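Local coordinates for protein member of DUF4221 family (Bacteroides vulgatus, PDB 3S9J) that is of unknown function but folds as a six-bladed beta-propeller and belongs to the DUF4221 family, at residues S28-Q33 against H43-Q48; D193-G198 against P246-S251; A236-L241 against A283-K288. All blocks are in the same frame, centred on the assembly; numbering follows the deposited sequence. Where two conformers were deposited one is given.

Interaction 1 (S28-Q33 against H43-Q48); sequences SKSMFQ and HFENTQ
S28 drops its CB onto the face of the F44 ring, 3.4 Å from the ring centroid, a CH-pi contact nearly on the ring normal. The same serine turns OG anti to its backbone N (chi1 177°), and from there OG donates to a lone pair of E45 O at 2.7 Å. OG also accepts from S30 N at 3.1 Å, closing an ST turn. Farther on, F32 and H43 exchange both backbone bonds as an antiparallel hydrogen-bonded pair, and E45 N donates to S30 O. S30 O also lies in the plane of the H43 ring, at its edge, 3.7 Å from CD2. M31, a buried selenomethionine, holds SE oblique to the F44 ring, 5.3 Å from its centroid, and leans on M330 and F332. S84 OG bonds H43 NE2 and E45 OE1, and S84 N bonds S30 OG.

The side toward K29 and Q48, both partly exposed, is looser. The K29 chain crosses Q48 at about a right angle, CG 3.9 Å from OE1, and a water bridges K29 N to Q48 OE1.

With its hydroxyl bonded both ways and its CB on the F44 face, S28 carries the join of hairpin 31-36/39-46 past the last paired residues into the loop.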
ATOM      1  N   SER A  28      -0.517   0.894 -12.036  1.00 18.92           N
ATOM      2  CA  SER A  28      -1.585   1.301 -11.160  1.00 19.13           C
ATOM      3  C   SER A  28      -1.054   1.501  -9.760  1.00 19.16           C
ATOM      4  O   SER A  28      -0.234   0.706  -9.306  1.00 20.40           O
ATOM      5  CB  SER A  28      -2.662   0.218 -11.077  1.00 17.81           C
ATOM      6  OG  SER A  28      -3.681   0.646 -10.132  1.00 18.34           O
ATOM      7  N   LYS A  29      -1.543   2.542  -9.082  1.00 19.09           N
ATOM      8  CA  LYS A  29      -1.213   2.784  -7.673  1.00 20.35           C
ATOM      9  C   LYS A  29      -2.264   2.236  -6.719  1.00 20.65           C
ATOM     10  O   LYS A  29      -2.123   2.395  -5.510  1.00 21.40           O
ATOM     11  CB  LYS A  29      -1.009   4.278  -7.399  1.00 19.83           C
ATOM     12  CG  LYS A  29       0.214   4.843  -8.143  1.00 20.41           C
ATOM     13  CD  LYS A  29       0.501   6.279  -7.718  1.00 24.55           C
ATOM     14  CE  LYS A  29       1.754   6.847  -8.340  1.00 30.54           C
ATOM     15  NZ  LYS A  29       1.868   8.339  -7.991  1.00 28.28           N
ATOM     16  N   SER A  30      -3.284   1.571  -7.251  1.00 18.91           N
ATOM     17  CA  SER A  30      -4.348   1.011  -6.422  1.00 18.71           C
ATOM     18  C   SER A  30      -4.841  -0.296  -7.072  1.00 18.91           C
ATOM     19  O   SER A  30      -5.874  -0.337  -7.779  1.00 19.95           O
ATOM     20  CB  SER A  30      -5.459   2.022  -6.263  1.00 18.81           C
ATOM     21  OG  SER A  30      -6.436   1.572  -5.306  1.00 19.12           O
HETATM   22  N   MSE A  31      -4.058  -1.347  -6.846  1.00 19.64           N
HETATM   23  CA  MSE A  31      -4.346  -2.661  -7.420  1.00 18.76           C
HETATM   24  C   MSE A  31      -4.387  -3.676  -6.292  1.00 21.14           C
HETATM   25  O   MSE A  31      -3.484  -3.744  -5.479  1.00 21.90           O
HETATM   26  CB  MSE A  31      -3.320  -3.118  -8.485  1.00 23.46           C
HETATM   27  CG  MSE A  31      -1.937  -2.814  -8.240  1.00 28.46           C
HETATM   28 SE   MSE A  31      -0.937  -4.127  -9.400  0.75 27.50          SE
HETATM   29  CE  MSE A  31      -0.516  -5.303  -7.860  1.00 25.76           C
ATOM     30  N   PHE A  32      -5.481  -4.420  -6.236  1.00 21.46           N
ATOM     31  CA  PHE A  32      -5.716  -5.375  -5.163  1.00 19.59           C
ATOM     32  C   PHE A  32      -6.283  -6.669  -5.698  1.00 21.70           C
ATOM     33  O   PHE A  32      -7.191  -6.666  -6.518  1.00 22.50           O
ATOM     34  CB  PHE A  32      -6.740  -4.821  -4.190  1.00 20.84           C
ATOM     35  CG  PHE A  32      -6.316  -3.531  -3.500  1.00 19.24           C
ATOM     36  CD1 PHE A  32      -5.284  -3.538  -2.592  1.00 22.86           C
ATOM     37  CD2 PHE A  32      -6.952  -2.324  -3.794  1.00 20.52           C
ATOM     38  CE1 PHE A  32      -4.895  -2.356  -1.956  1.00 22.36           C
ATOM     39  CE2 PHE A  32      -6.609  -1.156  -3.149  1.00 20.00           C
ATOM     40  CZ  PHE A  32      -5.549  -1.164  -2.221  1.00 21.46           C
ATOM     41  N   GLN A  33      -5.792  -7.780  -5.180  1.00 22.20           N
ATOM     42  CA  GLN A  33      -6.352  -9.087  -5.496  1.00 22.63           C
ATOM     43  C   GLN A  33      -7.646  -9.275  -4.691  1.00 23.36           C
ATOM     44  O   GLN A  33      -7.749  -8.860  -3.525  1.00 23.17           O
ATOM     45  CB  GLN A  33      -5.320 -10.185  -5.193  1.00 22.71           C
ATOM     46  CG  GLN A  33      -5.709 -11.595  -5.586  1.00 23.74           C
ATOM     47  CD  GLN A  33      -6.409 -12.384  -4.474  1.00 25.76           C
ATOM     48  OE1 GLN A  33      -6.835 -11.813  -3.473  1.00 26.14           O
ATOM     49  NE2 GLN A  33      -6.521 -13.712  -4.658  1.00 25.97           N
ATOM     50  N   HIS A  43      -8.142  -6.290  -9.146  1.00 20.97           N
ATOM     51  CA  HIS A  43      -8.750  -4.974  -9.281  1.00 19.78           C
ATOM     52  C   HIS A  43      -7.603  -4.014  -9.619  1.00 20.58           C
ATOM     53  O   HIS A  43      -6.673  -3.879  -8.838  1.00 21.11           O
ATOM     54  CB  HIS A  43      -9.369  -4.583  -7.963  1.00 20.62           C
ATOM     55  CG  HIS A  43      -9.841  -3.159  -7.881  1.00 21.04           C
ATOM     56  ND1 HIS A  43     -11.182  -2.832  -7.851  1.00 22.17           N
ATOM     57  CD2 HIS A  43      -9.161  -1.984  -7.776  1.00 19.78           C
ATOM     58  CE1 HIS A  43     -11.308  -1.517  -7.773  1.00 24.62           C
ATOM     59  NE2 HIS A  43     -10.102  -0.978  -7.694  1.00 20.89           N
ATOM     60  N   PHE A  44      -7.664  -3.343 -10.755  1.00 18.46           N
ATOM     61  CA  PHE A  44      -6.550  -2.520 -11.203  1.00 18.29           C
ATOM     62  C   PHE A  44      -7.086  -1.144 -11.559  1.00 19.18           C
ATOM     63  O   PHE A  44      -7.678  -0.962 -12.613  1.00 19.01           O
ATOM     64  CB  PHE A  44      -5.905  -3.210 -12.395  1.00 19.17           C
ATOM     65  CG  PHE A  44      -4.661  -2.540 -12.966  1.00 20.13           C
ATOM     66  CD1 PHE A  44      -4.764  -1.540 -13.932  1.00 19.78           C
ATOM     67  CD2 PHE A  44      -3.404  -2.999 -12.614  1.00 20.27           C
ATOM     68  CE1 PHE A  44      -3.610  -0.986 -14.517  1.00 24.37           C
ATOM     69  CE2 PHE A  44      -2.252  -2.438 -13.205  1.00 21.01           C
ATOM     70  CZ  PHE A  44      -2.377  -1.445 -14.164  1.00 21.91           C
ATOM     71  N   GLU A  45      -6.892  -0.184 -10.660  1.00 18.90           N
ATOM     72  CA  GLU A  45      -7.345   1.167 -10.917  1.00 19.00           C
ATOM     73  C   GLU A  45      -6.531   1.732 -12.061  1.00 21.45           C
ATOM     74  O   GLU A  45      -5.326   1.764 -11.986  1.00 22.20           O
ATOM     75  CB  GLU A  45      -7.207   2.064  -9.708  1.00 20.08           C
ATOM     76  CG  GLU A  45      -7.780   3.453  -9.951  1.00 17.46           C
ATOM     77  CD  GLU A  45      -7.647   4.321  -8.724  1.00 25.04           C
ATOM     78  OE1 GLU A  45      -8.145   3.896  -7.663  1.00 23.18           O
ATOM     79  OE2 GLU A  45      -7.060   5.408  -8.822  1.00 24.04           O
ATOM     80  N   ASN A  46      -7.182   2.176 -13.107  1.00 18.78           N
ATOM     81  CA  ASN A  46      -6.479   2.610 -14.344  1.00 16.99           C
ATOM     82  C   ASN A  46      -6.741   4.100 -14.524  1.00 19.27           C
ATOM     83  O   ASN A  46      -7.492   4.523 -15.415  1.00 19.85           O
ATOM     84  CB  ASN A  46      -7.044   1.767 -15.497  1.00 20.55           C
ATOM     85  CG  ASN A  46      -6.409   2.058 -16.835  1.00 20.42           C
ATOM     86  OD1 ASN A  46      -5.182   2.222 -16.934  1.00 19.95           O
ATOM     87  ND2 ASN A  46      -7.243   2.110 -17.892  1.00 19.72           N
ATOM     88  N   THR A  47      -6.110   4.885 -13.646  1.00 18.56           N
ATOM     89  CA  THR A  47      -6.335   6.336 -13.610  1.00 19.25           C
ATOM     90  C   THR A  47      -5.055   7.116 -13.894  1.00 21.25           C
ATOM     91  O   THR A  47      -5.029   8.352 -13.756  1.00 24.41           O
ATOM     92  CB  THR A  47      -6.899   6.774 -12.235  1.00 20.73           C
ATOM     93  OG1 THR A  47      -6.065   6.238 -11.210  1.00 20.94           O
ATOM     94  CG2 THR A  47      -8.357   6.267 -12.087  1.00 22.45           C
ATOM     95  N   GLN A  48      -3.984   6.426 -14.271  1.00 20.77           N
ATOM     96  CA  GLN A  48      -2.743   7.140 -14.624  1.00 21.94           C
ATOM     97  C   GLN A  48      -2.897   7.853 -15.959  1.00 22.27           C
ATOM     98  O   GLN A  48      -3.662   7.454 -16.833  1.00 20.17           O
ATOM     99  CB  GLN A  48      -1.545   6.215 -14.680  1.00 22.78           C
ATOM    100  CG  GLN A  48      -1.175   5.621 -13.337  1.00 23.09           C
ATOM    101  CD  GLN A  48      -0.725   6.651 -12.328  1.00 28.74           C
ATOM    102  OE1 GLN A  48      -1.217   6.701 -11.203  1.00 39.09           O
ATOM    103  NE2 GLN A  48       0.161   7.466 -12.723  1.00 29.65           N
TER
HETATM  104  O   HOH W   1      -3.281   4.519 -10.227  1.00 29.60           O

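Interaction 2 (D193-G198 against P246-S251); sequences DNIAGG and PKLGNS. With FMT (formic acid), chain F.
Backbone hydrogen bonds run between the segments from N194 and S251 at one end to G197 and G249 toward the other. A196 N gives an almost straight bond to G249 O, 2.8 Å long with 178° at the hydrogen, although the donor stands well above the carbonyl plane. G249 N answers to G197 O at 3.0 Å, again from above the plane of the acceptor. S251 N reaches N194 O at 2.9 Å, and S251 OG adds a weak bond to the same oxygen.

One apolar pair of side chains crosses the contact: I195 and L248 cross obliquely and meet through their CD1 methyls at 4.1 Å. Other carbons lie against backbone carbonyls, L248 CD2 on G197 O, P246 CB on G198 O, and A196 CB against the carbonyl group of G249.

Steric demands fall on G198 and G249. A side chain at G198 would run into K247 O and L248 CA, and its backbone angles (phi 111°) by themselves call for glycine. One at G249 would press on A196 CB.

Solvent and small molecules complete the account. A water accepts from N194 N and donates to N250 OD1, an oxygen that also takes the N-H of M252. G198 N donates to O1 of a formic acid molecule at 2.9 Å, and G200 N binds the same molecule, which probably came from the crystallisation liquor.

Short, weakly bonded and antiparallel, the pairing of 195-197 with 249-250 forms a two-stranded sheet of its own, joining the chain just before the blade of strands 201-206 to 231-235 with the chain that follows that blade in this propeller.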
ATOM      1  N   ASP A 193       9.925  22.904  11.844  1.00 48.40           N
ATOM      2  CA  ASP A 193       8.767  23.744  11.561  1.00 50.10           C
ATOM      3  C   ASP A 193       7.864  23.103  10.522  1.00 46.93           C
ATOM      4  O   ASP A 193       6.651  23.227  10.619  1.00 47.36           O
ATOM      5  CB  ASP A 193       9.188  25.130  11.066  1.00 52.62           C
ATOM      6  CG  ASP A 193       9.701  26.024  12.183  1.00 58.14           C
ATOM      7  OD1 ASP A 193       9.275  25.853  13.348  1.00 60.74           O
ATOM      8  OD2 ASP A 193      10.529  26.905  11.875  1.00 64.94           O
ATOM      9  N   ASN A 194       8.465  22.438   9.525  1.00 44.66           N
ATOM     10  CA  ASN A 194       7.733  21.741   8.480  1.00 44.66           C
ATOM     11  C   ASN A 194       8.425  20.438   8.073  1.00 43.34           C
ATOM     12  O   ASN A 194       9.607  20.425   7.671  1.00 38.61           O
ATOM     13  CB  ASN A 194       7.531  22.643   7.257  1.00 47.48           C
ATOM     14  CG  ASN A 194       6.680  23.887   7.574  1.00 53.67           C
ATOM     15  OD1 ASN A 194       5.458  23.878   7.408  1.00 62.59           O
ATOM     16  ND2 ASN A 194       7.332  24.942   8.062  1.00 54.12           N
ATOM     17  N   ILE A 195       7.672  19.348   8.177  1.00 41.53           N
ATOM     18  CA  ILE A 195       8.194  17.999   7.967  1.00 39.65           C
ATOM     19  C   ILE A 195       8.047  17.613   6.510  1.00 40.40           C
ATOM     20  O   ILE A 195       6.964  17.750   5.927  1.00 40.58           O
ATOM     21  CB  ILE A 195       7.452  16.966   8.857  1.00 37.32           C
ATOM     22  CG1 ILE A 195       7.727  17.236  10.328  1.00 40.38           C
ATOM     23  CG2 ILE A 195       7.863  15.512   8.495  1.00 39.12           C
ATOM     24  CD1 ILE A 195       6.699  16.580  11.240  1.00 38.80           C
ATOM     25  N   ALA A 196       9.141  17.102   5.939  1.00 39.10           N
ATOM     26  CA  ALA A 196       9.223  16.721   4.517  1.00 40.81           C
ATOM     27  C   ALA A 196       8.796  15.277   4.279  1.00 40.59           C
ATOM     28  O   ALA A 196       8.379  14.922   3.168  1.00 45.52           O
ATOM     29  CB  ALA A 196      10.654  16.927   3.989  1.00 41.80           C
ATOM     30  N   GLY A 197       8.892  14.451   5.308  1.00 35.23           N
ATOM     31  CA  GLY A 197       8.361  13.057   5.264  1.00 30.49           C
ATOM     32  C   GLY A 197       9.038  12.290   6.383  1.00 29.22           C
ATOM     33  O   GLY A 197       9.651  12.906   7.263  1.00 32.34           O
ATOM     34  N   GLY A 198       8.980  10.958   6.345  1.00 26.20           N
ATOM     35  CA  GLY A 198       9.717  10.132   7.311  1.00 25.48           C
ATOM     36  C   GLY A 198       8.835   9.391   8.305  1.00 26.77           C
ATOM     37  O   GLY A 198       9.299   8.514   9.015  1.00 26.79           O
ATOM     38  N   PRO A 246      12.861   6.026  12.893  1.00 34.76           N
ATOM     39  CA  PRO A 246      12.622   6.976  11.842  1.00 35.63           C
ATOM     40  C   PRO A 246      13.420   8.255  11.978  1.00 34.45           C
ATOM     41  O   PRO A 246      13.849   8.637  13.071  1.00 36.32           O
ATOM     42  CB  PRO A 246      11.100   7.257  11.946  1.00 36.59           C
ATOM     43  CG  PRO A 246      10.552   6.081  12.656  1.00 38.86           C
ATOM     44  CD  PRO A 246      11.619   5.717  13.626  1.00 36.42           C
ATOM     45  N   LYS A 247      13.669   8.850  10.832  1.00 35.83           N
ATOM     46  CA  LYS A 247      14.385  10.117  10.744  0.50 37.49           C
ATOM     47  C   LYS A 247      13.501  11.005   9.898  1.00 36.33           C
ATOM     48  O   LYS A 247      13.356  10.791   8.694  1.00 35.98           O
ATOM     49  CB  LYS A 247      15.760   9.948  10.085  0.50 39.42           C
ATOM     50  CG  LYS A 247      16.840  10.874  10.666  0.50 43.66           C
ATOM     51  CD  LYS A 247      16.825  12.292  10.097  0.50 46.56           C
ATOM     52  CE  LYS A 247      17.911  12.500   9.035  0.50 47.19           C
ATOM     53  NZ  LYS A 247      17.374  12.681   7.635  0.50 40.89           N
ATOM     54  N   LEU A 248      12.892  11.986  10.539  1.00 35.60           N
ATOM     55  CA  LEU A 248      12.042  12.900   9.806  1.00 33.21           C
ATOM     56  C   LEU A 248      12.886  13.778   8.879  1.00 33.91           C
ATOM     57  O   LEU A 248      13.981  14.186   9.234  1.00 37.13           O
ATOM     58  CB  LEU A 248      11.245  13.764  10.772  1.00 31.74           C
ATOM     59  CG  LEU A 248      10.269  13.020  11.701  1.00 33.44           C
ATOM     60  CD1 LEU A 248       9.617  14.013  12.659  1.00 34.66           C
ATOM     61  CD2 LEU A 248       9.178  12.270  10.906  1.00 31.88           C
ATOM     62  N   GLY A 249      12.341  14.084   7.715  1.00 35.66           N
ATOM     63  CA  GLY A 249      12.942  15.055   6.820  1.00 37.28           C
ATOM     64  C   GLY A 249      12.523  16.468   7.181  1.00 36.79           C
ATOM     65  O   GLY A 249      11.389  16.711   7.596  1.00 35.20           O
ATOM     66  N   ASN A 250      13.457  17.389   7.019  1.00 37.35           N
ATOM     67  CA  ASN A 250      13.236  18.807   7.225  1.00 37.54           C
ATOM     68  C   ASN A 250      12.919  19.490   5.889  1.00 39.15           C
ATOM     69  O   ASN A 250      13.747  19.471   4.985  1.00 38.56           O
ATOM     70  CB  ASN A 250      14.482  19.408   7.838  1.00 41.85           C
ATOM     71  CG  ASN A 250      14.343  20.887   8.118  1.00 42.79           C
ATOM     72  OD1 ASN A 250      13.328  21.506   7.791  1.00 43.08           O
ATOM     73  ND2 ASN A 250      15.372  21.462   8.717  1.00 48.61           N
ATOM     74  N   SER A 251      11.731  20.078   5.752  1.00 39.80           N
ATOM     75  CA  SER A 251      11.349  20.757   4.497  1.00 43.33           C
ATOM     76  C   SER A 251      12.327  21.865   4.085  1.00 44.87           C
ATOM     77  O   SER A 251      12.563  22.055   2.896  1.00 48.31           O
ATOM     78  CB  SER A 251       9.922  21.337   4.583  1.00 44.44           C
ATOM     79  OG  SER A 251       8.966  20.296   4.504  1.00 49.48           O
TER
HETATM   80  C   FMT F 404       7.655   8.528   4.378  1.00 34.50           C
HETATM   81  O1  FMT F 404       7.670   9.719   4.075  1.00 36.26           O
HETATM   82  O2  FMT F 404       8.032   8.116   5.470  1.00 29.49           O
HETATM   83  O   HOH W   2      11.387  23.160   8.988  1.00 53.18           O

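Interaction 3 (A236-L241 against A283-K288); sequences AKSRYL and AEMPYK
S238 is the first residue of 236-241 to meet the other segment, its CB 4.1 Å from A283 CB. K237, just before it, sends NZ to both S238 O and L241 O, bracing the type I turn that S238 opens. S238 OG, anti to the backbone N (chi1 170°), lies 4.0 Å from CE of the selenomethionine M285, accepts from Y240 N in an ST turn, and is also bonded to E318. At Y240, CB touches M285 SE at 3.7 Å, while the ring stands oblique to the selenium and carries R239 CG over the centre of one face. L241 closes the turn and splits its methyls: CD1 lies against A283 CB and E284 O, whereas CD2 meets M285 CE at 3.9 Å and P286 CD at 3.8 Å. An alanine here would probably open a gap among A283 CB, M285 CE and P286 CD and leave the bent selenomethionine chain freer to turn. No hydrogen bond crosses between the segments.

The turn follows strand 231-235, the last of its blade, and packs on the end of strand 278-284 in the next; Y267 of strand 266-273 touches L241 and A283, and S305 of strand 304-309 touches S238 and M285.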
ATOM      1  N   ALA A 236      10.820  -7.003  13.185  1.00 33.92           N
ATOM      2  CA  ALA A 236      10.677  -7.362  11.788  1.00 33.34           C
ATOM      3  C   ALA A 236      11.806  -6.706  11.000  1.00 32.23           C
ATOM      4  O   ALA A 236      11.581  -6.095   9.968  1.00 31.35           O
ATOM      5  CB  ALA A 236       9.313  -6.924  11.258  1.00 31.68           C
ATOM      6  N   LYS A 237      13.026  -6.855  11.517  1.00 34.28           N
ATOM      7  CA  LYS A 237      14.228  -6.229  10.953  1.00 34.56           C
ATOM      8  C   LYS A 237      14.843  -7.121   9.888  1.00 33.86           C
ATOM      9  O   LYS A 237      14.957  -8.340  10.072  1.00 35.28           O
ATOM     10  CB  LYS A 237      15.248  -6.005  12.093  1.00 36.83           C
ATOM     11  CG  LYS A 237      16.639  -5.616  11.652  1.00 35.63           C
ATOM     12  CD  LYS A 237      17.601  -5.478  12.836  1.00 35.51           C
ATOM     13  CE  LYS A 237      19.010  -5.227  12.310  1.00 36.10           C
ATOM     14  NZ  LYS A 237      19.550  -6.327  11.445  1.00 36.20           N
ATOM     15  N   SER A 238      15.287  -6.510   8.800  1.00 30.53           N
ATOM     16  CA  SER A 238      16.072  -7.192   7.775  1.00 29.47           C
ATOM     17  C   SER A 238      17.481  -7.545   8.290  1.00 31.51           C
ATOM     18  O   SER A 238      18.140  -6.701   8.910  1.00 32.82           O
ATOM     19  CB  SER A 238      16.262  -6.289   6.572  1.00 27.70           C
ATOM     20  OG  SER A 238      17.202  -6.859   5.672  1.00 29.32           O
ATOM     21  N   ARG A 239      17.935  -8.767   7.984  1.00 32.20           N
ATOM     22  CA  ARG A 239      19.303  -9.154   8.346  0.50 33.71           C
ATOM     23  C   ARG A 239      20.364  -8.370   7.570  1.00 35.00           C
ATOM     24  O   ARG A 239      21.524  -8.384   7.956  1.00 31.99           O
ATOM     25  CB  ARG A 239      19.522 -10.666   8.177  0.50 35.14           C
ATOM     26  CG  ARG A 239      19.497 -11.186   6.735  0.50 34.03           C
ATOM     27  CD  ARG A 239      19.002 -12.645   6.716  0.50 41.99           C
ATOM     28  NE  ARG A 239      17.653 -12.763   7.277  0.50 37.61           N
ATOM     29  CZ  ARG A 239      17.086 -13.897   7.679  0.50 42.22           C
ATOM     30  NH1 ARG A 239      17.736 -15.046   7.594  0.50 41.59           N
ATOM     31  NH2 ARG A 239      15.854 -13.874   8.171  0.50 43.66           N
ATOM     32  N   TYR A 240      19.973  -7.666   6.510  1.00 32.46           N
ATOM     33  CA  TYR A 240      20.914  -6.937   5.678  1.00 34.82           C
ATOM     34  C   TYR A 240      21.029  -5.476   6.054  1.00 33.85           C
ATOM     35  O   TYR A 240      21.893  -4.809   5.531  1.00 37.24           O
ATOM     36  CB  TYR A 240      20.519  -7.059   4.202  1.00 35.91           C
ATOM     37  CG  TYR A 240      20.417  -8.496   3.779  1.00 39.48           C
ATOM     38  CD1 TYR A 240      21.559  -9.289   3.715  1.00 41.92           C
ATOM     39  CD2 TYR A 240      19.185  -9.084   3.468  1.00 36.82           C
ATOM     40  CE1 TYR A 240      21.502 -10.609   3.362  1.00 48.99           C
ATOM     41  CE2 TYR A 240      19.119 -10.438   3.117  1.00 42.21           C
ATOM     42  CZ  TYR A 240      20.291 -11.185   3.051  1.00 51.34           C
ATOM     43  OH  TYR A 240      20.272 -12.518   2.705  1.00 56.52           O
ATOM     44  N   LEU A 241      20.188  -5.006   6.980  1.00 33.16           N
ATOM     45  CA  LEU A 241      20.143  -3.591   7.369  1.00 31.43           C
ATOM     46  C   LEU A 241      20.513  -3.377   8.819  1.00 33.45           C
ATOM     47  O   LEU A 241      20.182  -4.172   9.688  1.00 34.01           O
ATOM     48  CB  LEU A 241      18.726  -3.005   7.177  1.00 31.52           C
ATOM     49  CG  LEU A 241      18.146  -3.033   5.765  1.00 32.15           C
ATOM     50  CD1 LEU A 241      16.728  -2.447   5.781  1.00 28.56           C
ATOM     51  CD2 LEU A 241      19.084  -2.299   4.794  1.00 29.32           C
ATOM     52  N   ALA A 283      11.822  -4.662   2.316  1.00 26.05           N
ATOM     53  CA  ALA A 283      12.881  -3.782   2.829  1.00 26.59           C
ATOM     54  C   ALA A 283      13.678  -3.250   1.649  1.00 26.52           C
ATOM     55  O   ALA A 283      14.028  -4.024   0.765  1.00 26.32           O
ATOM     56  CB  ALA A 283      13.786  -4.570   3.759  1.00 24.36           C
ATOM     57  N   GLU A 284      13.932  -1.942   1.635  1.00 25.98           N
ATOM     58  CA  GLU A 284      14.731  -1.316   0.607  1.00 23.35           C
ATOM     59  C   GLU A 284      16.178  -1.250   1.087  1.00 26.00           C
ATOM     60  O   GLU A 284      16.445  -0.771   2.178  1.00 24.71           O
ATOM     61  CB  GLU A 284      14.219   0.092   0.300  1.00 24.46           C
ATOM     62  CG  GLU A 284      12.739   0.160  -0.028  1.00 27.20           C
ATOM     63  CD  GLU A 284      12.266   1.507  -0.576  1.00 27.34           C
ATOM     64  OE1 GLU A 284      12.934   2.556  -0.389  1.00 26.78           O
ATOM     65  OE2 GLU A 284      11.194   1.509  -1.231  1.00 31.56           O
HETATM   66  N   MSE A 285      17.097  -1.707   0.246  1.00 23.03           N
HETATM   67  CA  MSE A 285      18.523  -1.676   0.553  1.00 27.15           C
HETATM   68  C   MSE A 285      19.089  -0.286   0.352  1.00 24.97           C
HETATM   69  O   MSE A 285      18.523   0.520  -0.396  1.00 24.47           O
HETATM   70  CB  MSE A 285      19.271  -2.654  -0.327  1.00 27.34           C
HETATM   71  CG  MSE A 285      18.819  -4.119  -0.176  1.00 29.12           C
HETATM   72 SE   MSE A 285      19.078  -4.856   1.580  0.75 25.80          SE
HETATM   73  CE  MSE A 285      17.289  -4.671   2.324  1.00 27.68           C
ATOM     74  N   PRO A 286      20.263  -0.011   0.960  1.00 25.97           N
ATOM     75  CA  PRO A 286      20.815   1.316   0.771  1.00 25.82           C
ATOM     76  C   PRO A 286      21.190   1.627  -0.672  1.00 25.75           C
ATOM     77  O   PRO A 286      21.627   0.732  -1.427  1.00 23.78           O
ATOM     78  CB  PRO A 286      22.072   1.319   1.657  1.00 26.35           C
ATOM     79  CG  PRO A 286      21.938   0.154   2.583  1.00 30.93           C
ATOM     80  CD  PRO A 286      21.075  -0.844   1.853  1.00 28.80           C
ATOM     81  N   TYR A 287      21.074   2.916  -1.012  1.00 24.15           N
ATOM     82  CA  TYR A 287      21.356   3.401  -2.348  1.00 25.40           C
ATOM     83  C   TYR A 287      21.784   4.852  -2.269  1.00 25.97           C
ATOM     84  O   TYR A 287      21.543   5.549  -1.259  1.00 25.34           O
ATOM     85  CB  TYR A 287      20.041   3.303  -3.127  1.00 23.74           C
ATOM     86  CG  TYR A 287      20.101   3.357  -4.636  1.00 25.12           C
ATOM     87  CD1 TYR A 287      20.289   2.221  -5.363  1.00 24.62           C
ATOM     88  CD2 TYR A 287      19.907   4.555  -5.312  1.00 24.25           C
ATOM     89  CE1 TYR A 287      20.324   2.254  -6.753  1.00 27.22           C
ATOM     90  CE2 TYR A 287      19.925   4.608  -6.692  1.00 25.68           C
ATOM     91  CZ  TYR A 287      20.116   3.442  -7.404  1.00 24.55           C
ATOM     92  OH  TYR A 287      20.122   3.440  -8.777  1.00 30.93           O
ATOM     93  N   LYS A 288      22.417   5.320  -3.329  1.00 23.49           N
ATOM     94  CA  LYS A 288      22.742   6.717  -3.481  1.00 23.00           C
ATOM     95  C   LYS A 288      22.206   7.173  -4.835  1.00 25.60           C
ATOM     96  O   LYS A 288      22.668   6.706  -5.862  1.00 24.02           O
ATOM     97  CB  LYS A 288      24.240   6.953  -3.407  1.00 27.10           C
ATOM     98  CG  LYS A 288      24.607   8.293  -2.944  1.00 39.98           C
ATOM     99  CD  LYS A 288      24.386   8.441  -1.389  1.00 42.55           C
ATOM    100  CE  LYS A 288      24.690   9.865  -0.954  1.00 49.55           C
ATOM    101  NZ  LYS A 288      24.515  10.137   0.505  1.00 43.87           N
TER

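How the interactions relate
Interaction 1 is buried and the most central, its centre 11 Å from that of the chain, against 18 Å for interaction 3 and 21 Å for interaction 2. It lies within one blade, across a hairpin, whereas the other two tie together parts of the chain more than forty residues apart. Interactions 2 and 3 alternate along the sequence, and both use the chain that follows strand 231-235. Their chemistry differs: 2 is partly buried and rests on backbone bonds and glycines, while 3 is largely buried and relies on side-chain packing, with no hydrogen bond across. Interaction 1 combines strand pairing with serine and aromatic contacts. Its centre lies about 29 Å and 27 Å from those of 2 and 3.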